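Importin-95 (PDB 4XRI) probably acts as a flexible HEAT-repeat nuclear transport receptor of the importin-beta family, importing various cargo proteins into the nucleus and likely binding a small GTPase. Local coordinates at residues Ala120-Ala125 with Ile163-Glu168; Gln155-Leu160 with Asn200-Ala205. The protein carries 2 engineered substitutions. All blocks are in the same frame, centred on the assembly; numbering follows the deposited sequence.

Contact 1. Residues Ala120-Ala125 with Ile163-Glu168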
# COMPACT_ATOMS: atom_id res chain seq x y z
N ALA A 120 9.34 16.67 -28.80
CA ALA A 120 8.83 18.03 -28.98
C ALA A 120 7.45 18.18 -28.34
O ALA A 120 7.13 19.23 -27.79
CB ALA A 120 8.77 18.38 -30.46
N ALA A 121 6.65 17.12 -28.42
CA ALA A 121 5.33 17.11 -27.80
C ALA A 121 5.45 17.25 -26.28
O ALA A 121 4.65 17.95 -25.65
CB ALA A 121 4.58 15.84 -28.16
N GLN A 122 6.44 16.58 -25.71
CA GLN A 122 6.72 16.68 -24.28
C GLN A 122 7.12 18.11 -23.90
O GLN A 122 6.63 18.65 -22.91
CB GLN A 122 7.82 15.71 -23.87
CG GLN A 122 7.41 14.25 -23.88
CD GLN A 122 8.41 13.36 -23.16
OE1 GLN A 122 8.71 13.57 -21.99
NE2 GLN A 122 8.94 12.37 -23.88
N VAL A 123 7.99 18.70 -24.70
CA VAL A 123 8.45 20.06 -24.47
C VAL A 123 7.28 21.04 -24.48
O VAL A 123 7.14 21.87 -23.58
CB VAL A 123 9.48 20.50 -25.53
CG1 VAL A 123 9.81 21.97 -25.38
CG2 VAL A 123 10.74 19.65 -25.43
N ILE A 124 6.44 20.93 -25.50
CA ILE A 124 5.29 21.81 -25.67
C ILE A 124 4.32 21.71 -24.50
O ILE A 124 3.80 22.72 -24.03
CB ILE A 124 4.56 21.49 -26.99
CG1 ILE A 124 5.37 22.04 -28.17
CG2 ILE A 124 3.16 22.07 -26.99
CD1 ILE A 124 4.88 21.58 -29.51
N ALA A 125 4.09 20.49 -24.03
CA ALA A 125 3.20 20.25 -22.89
C ALA A 125 3.74 20.93 -21.63
O ALA A 125 2.98 21.52 -20.86
CB ALA A 125 3.03 18.76 -22.66
N ILE A 163 -1.53 17.37 -27.64
CA ILE A 163 -2.86 17.65 -27.13
C ILE A 163 -3.22 16.74 -25.96
O ILE A 163 -3.75 17.19 -24.94
CB ILE A 163 -3.92 17.50 -28.25
CG1 ILE A 163 -3.83 18.68 -29.23
CG2 ILE A 163 -5.32 17.41 -27.66
CD1 ILE A 163 -4.69 18.51 -30.46
N GLY A 164 -2.90 15.46 -26.11
CA GLY A 164 -3.15 14.48 -25.07
C GLY A 164 -2.36 14.76 -23.80
O GLY A 164 -2.89 14.67 -22.70
N PHE A 165 -1.09 15.11 -23.98
CA PHE A 165 -0.21 15.45 -22.86
C PHE A 165 -0.75 16.63 -22.07
O PHE A 165 -0.73 16.63 -20.84
CB PHE A 165 1.20 15.78 -23.36
CG PHE A 165 1.98 14.58 -23.83
CD1 PHE A 165 1.49 13.30 -23.64
CD2 PHE A 165 3.21 14.74 -24.46
CE1 PHE A 165 2.21 12.20 -24.06
CE2 PHE A 165 3.93 13.64 -24.88
CZ PHE A 165 3.43 12.37 -24.68
N ILE A 166 -1.22 17.64 -22.79
CA ILE A 166 -1.75 18.85 -22.18
C ILE A 166 -3.08 18.58 -21.47
O ILE A 166 -3.29 19.05 -20.35
CB ILE A 166 -1.94 19.95 -23.24
CG1 ILE A 166 -0.58 20.44 -23.74
CG2 ILE A 166 -2.75 21.11 -22.68
CD1 ILE A 166 -0.65 21.37 -24.93
N CYS A 167 -3.96 17.82 -22.11
CA CYS A 167 -5.28 17.55 -21.56
C CYS A 167 -5.26 16.59 -20.37
O CYS A 167 -6.15 16.63 -19.53
CB CYS A 167 -6.21 17.00 -22.65
SG CYS A 167 -6.82 18.25 -23.80
N GLU A 168 -4.24 15.74 -20.30
CA GLU A 168 -4.17 14.76 -19.22
C GLU A 168 -3.63 15.38 -17.94
O GLU A 168 -3.82 14.84 -16.85
CB GLU A 168 -3.31 13.56 -19.61
CG GLU A 168 -1.81 13.80 -19.55
CD GLU A 168 -1.00 12.54 -19.77
OE1 GLU A 168 0.21 12.65 -20.08
OE2 GLU A 168 -1.56 11.43 -19.62
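Phe165 reaches from helix 153-168 to helix 114-131 and makes the largest single contribution to the contact. Its CB already touches the neighbour, lying 3.6 Å from CB of Ala125. With CG anti to the carbonyl carbon (chi1 -72°), the ring then runs alongside the preceding turn of that helix and presents one edge to it. Ring atom CD2 sits 3.7 Å from Ala121 O, an oxygen that already accepts the helical bond from Ala125 N. The next atom, CE2, meets Ala121 CB at 4.0 Å and, obliquely, Gln122 CG at 3.7 Å. Beyond CG the glutamine chain is extended, its amide almost perpendicular to the ring and tied through NE2 to Gln118 OE1. The segments cross at -35°, with axes 8.7 Å apart, as neighbouring helices within one layer of a HEAT-repeat superhelix. The small Ala121 and Ala125 let the helices come this close. Beside the phenylalanine, CG1 of Ile166 lies 3.9 Å from Ala125 CA, and its CD1 extends loosely toward CG2 of Ile124. Both isoleucines continue into the interior between the layers, where Ile124 packs on Leu140 and Ile166 on Met141 and Leu144 of helix 140-150.

Contact 2. Residues Gln155-Leu160 with Asn200-Ala205. With SO4 (sulfate ion), chain D.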
# COMPACT_ATOMS: atom_id res chain seq x y z
N GLN A 155 3.14 15.30 -38.33
CA GLN A 155 2.68 16.50 -37.65
C GLN A 155 1.35 16.22 -36.96
O GLN A 155 1.10 16.71 -35.86
CB GLN A 155 2.52 17.69 -38.61
CG GLN A 155 2.04 18.95 -37.89
CD GLN A 155 2.06 20.19 -38.75
OE1 GLN A 155 1.52 20.21 -39.86
NE2 GLN A 155 2.68 21.25 -38.24
N LYS A 156 0.50 15.42 -37.60
CA LYS A 156 -0.76 15.00 -37.00
C LYS A 156 -0.52 14.16 -35.75
O LYS A 156 -1.05 14.47 -34.68
CB LYS A 156 -1.60 14.21 -38.00
CG LYS A 156 -2.41 15.05 -38.96
CD LYS A 156 -3.41 14.19 -39.72
CE LYS A 156 -4.37 15.03 -40.53
NZ LYS A 156 -5.50 14.22 -41.06
N GLN A 157 0.28 13.11 -35.90
CA GLN A 157 0.64 12.22 -34.80
C GLN A 157 1.12 12.99 -33.57
O GLN A 157 0.59 12.83 -32.47
CB GLN A 157 1.74 11.24 -35.23
CG GLN A 157 1.35 10.21 -36.26
CD GLN A 157 2.52 9.32 -36.63
OE1 GLN A 157 3.14 9.49 -37.68
NE2 GLN A 157 2.84 8.37 -35.76
N ALA A 158 2.14 13.81 -33.78
CA ALA A 158 2.82 14.52 -32.70
C ALA A 158 1.94 15.58 -32.05
O ALA A 158 2.02 15.81 -30.85
CB ALA A 158 4.11 15.14 -33.22
N SER A 159 1.10 16.22 -32.86
CA SER A 159 0.22 17.26 -32.35
C SER A 159 -0.92 16.64 -31.54
O SER A 159 -1.34 17.20 -30.53
CB SER A 159 -0.35 18.10 -33.49
OG SER A 159 0.71 18.72 -34.20
N LEU A 160 -1.40 15.49 -31.99
CA LEU A 160 -2.38 14.73 -31.23
C LEU A 160 -1.78 14.32 -29.89
O LEU A 160 -2.42 14.40 -28.85
CB LEU A 160 -2.83 13.49 -32.01
CG LEU A 160 -3.81 13.76 -33.15
CD1 LEU A 160 -3.92 12.53 -34.05
CD2 LEU A 160 -5.17 14.14 -32.59
N ASN A 200 -3.04 4.76 -40.35
CA ASN A 200 -3.12 4.01 -39.10
C ASN A 200 -2.28 4.60 -37.98
O ASN A 200 -2.62 4.47 -36.80
CB ASN A 200 -2.71 2.55 -39.34
CG ASN A 200 -3.79 1.75 -40.03
OD1 ASN A 200 -4.96 2.14 -40.04
ND2 ASN A 200 -3.41 0.62 -40.61
N GLU A 201 -1.18 5.25 -38.35
CA GLU A 201 -0.32 5.91 -37.37
C GLU A 201 -1.08 7.05 -36.70
O GLU A 201 -1.00 7.24 -35.49
CB GLU A 201 0.95 6.44 -38.04
CG GLU A 201 1.58 5.49 -39.04
CD GLU A 201 2.14 4.24 -38.38
OE1 GLU A 201 2.53 4.31 -37.20
OE2 GLU A 201 2.20 3.19 -39.06
N VAL A 202 -1.81 7.80 -37.51
CA VAL A 202 -2.64 8.90 -37.03
C VAL A 202 -3.75 8.39 -36.12
O VAL A 202 -3.99 8.96 -35.05
CB VAL A 202 -3.25 9.69 -38.22
CG1 VAL A 202 -4.31 10.66 -37.72
CG2 VAL A 202 -2.16 10.41 -39.00
N ARG A 203 -4.40 7.31 -36.54
CA ARG A 203 -5.48 6.71 -35.76
C ARG A 203 -5.01 6.26 -34.38
O ARG A 203 -5.70 6.48 -33.39
CB ARG A 203 -6.09 5.52 -36.51
CG ARG A 203 -7.08 5.91 -37.60
CD ARG A 203 -7.81 4.68 -38.14
NE ARG A 203 -8.80 4.17 -37.20
CZ ARG A 203 -9.45 3.02 -37.36
NH1 ARG A 203 -9.21 2.26 -38.42
NH2 ARG A 203 -10.34 2.63 -36.46
N PHE A 204 -3.83 5.65 -34.32
CA PHE A 204 -3.29 5.19 -33.04
C PHE A 204 -2.97 6.37 -32.13
O PHE A 204 -3.25 6.33 -30.93
CB PHE A 204 -2.03 4.35 -33.24
CG PHE A 204 -1.37 3.96 -31.95
CD1 PHE A 204 -2.01 3.08 -31.08
CD2 PHE A 204 -0.14 4.47 -31.59
CE1 PHE A 204 -1.42 2.72 -29.89
CE2 PHE A 204 0.46 4.10 -30.39
CZ PHE A 204 -0.19 3.23 -29.54
N ALA A 205 -2.37 7.41 -32.71
CA ALA A 205 -2.04 8.61 -31.96
C ALA A 205 -3.30 9.28 -31.44
O ALA A 205 -3.33 9.80 -30.32
CB ALA A 205 -1.24 9.57 -32.83
S SO4 D . -10.60 -0.58 -39.96
O1 SO4 D . -9.23 -0.07 -40.02
O2 SO4 D . -11.28 -0.02 -38.80
O3 SO4 D . -11.31 -0.21 -41.18
O4 SO4 D . -10.56 -2.04 -39.85
O HOH W 1 1.37 7.23 -33.70
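Segments 155-160 and 200-205, on helices 153-168 and 200-212, run side by side with their N-to-C directions only 5° apart and their axes 8.6 Å from each other. On one flank Gln157 and Glu201 lie alongside one another and point the same way, amide and carboxylate planes turned by 54°. The amide does not bond to the carboxylate; instead NE2 rests 3.5 Å from Glu201 CB, and the glutamate chain is bent at chi2. Each end of the amide has a partner: OE1 accepts from Gln153 NE2, whereas NE2 donates to a water at 2.8 Å. That water in turn donates to Glu201 O at 3.0 Å, bridging a side chain of one helix to the backbone of the other. An alanine in place of Gln157 would probably lose the water bridge, the bond from Gln153 and the packing on Glu201 CB, loosening the flank.

On the other side the contacts are apolar. Leu160 crosses Val202 at about a right angle, its CD1 3.7 Å from Val202 O and also near Val202 CG1. Lys156 comes in obliquely with its methylenes, CB 4.0 Å from Val202 CG2, and its extended chain carries CD over the same methyl. Ala205 fills the middle, its CB directed at the backbone of the first helix and 3.8 Å from Gln157 O. Arg203 faces away; its NE is held by Ala193 O, and NH1 donates to O2 of a sulfate at 3.1 Å (161°) and weakly to O1. The ion probably comes from the crystallisation liquor. Near-parallel helices with small or branched residues between them and polar ones along the flank are an arrangement consistent with stacking of equivalent helices in a HEAT-repeat solenoid.

Contacts 1 and 2 share helix 153-168, which stands between helix 114-131 and helix 200-212. Contact 2 uses its N-terminal part and contact 1 its C-terminal part, with contact centres 13 Å apart. Along the chain the segments alternate: 120-125, 155-160, 163-168, then 200-205, so the two pairings interlock in sequence. They also touch directly, Ala121 CB lying 3.7 Å from Ala158 O. The three helices thus form consecutive members of one layer in the N-terminal part of the solenoid, joined through successive interfaces. In a protein classed as highly flexible, small changes at such interfaces could add up to a change in superhelical shape.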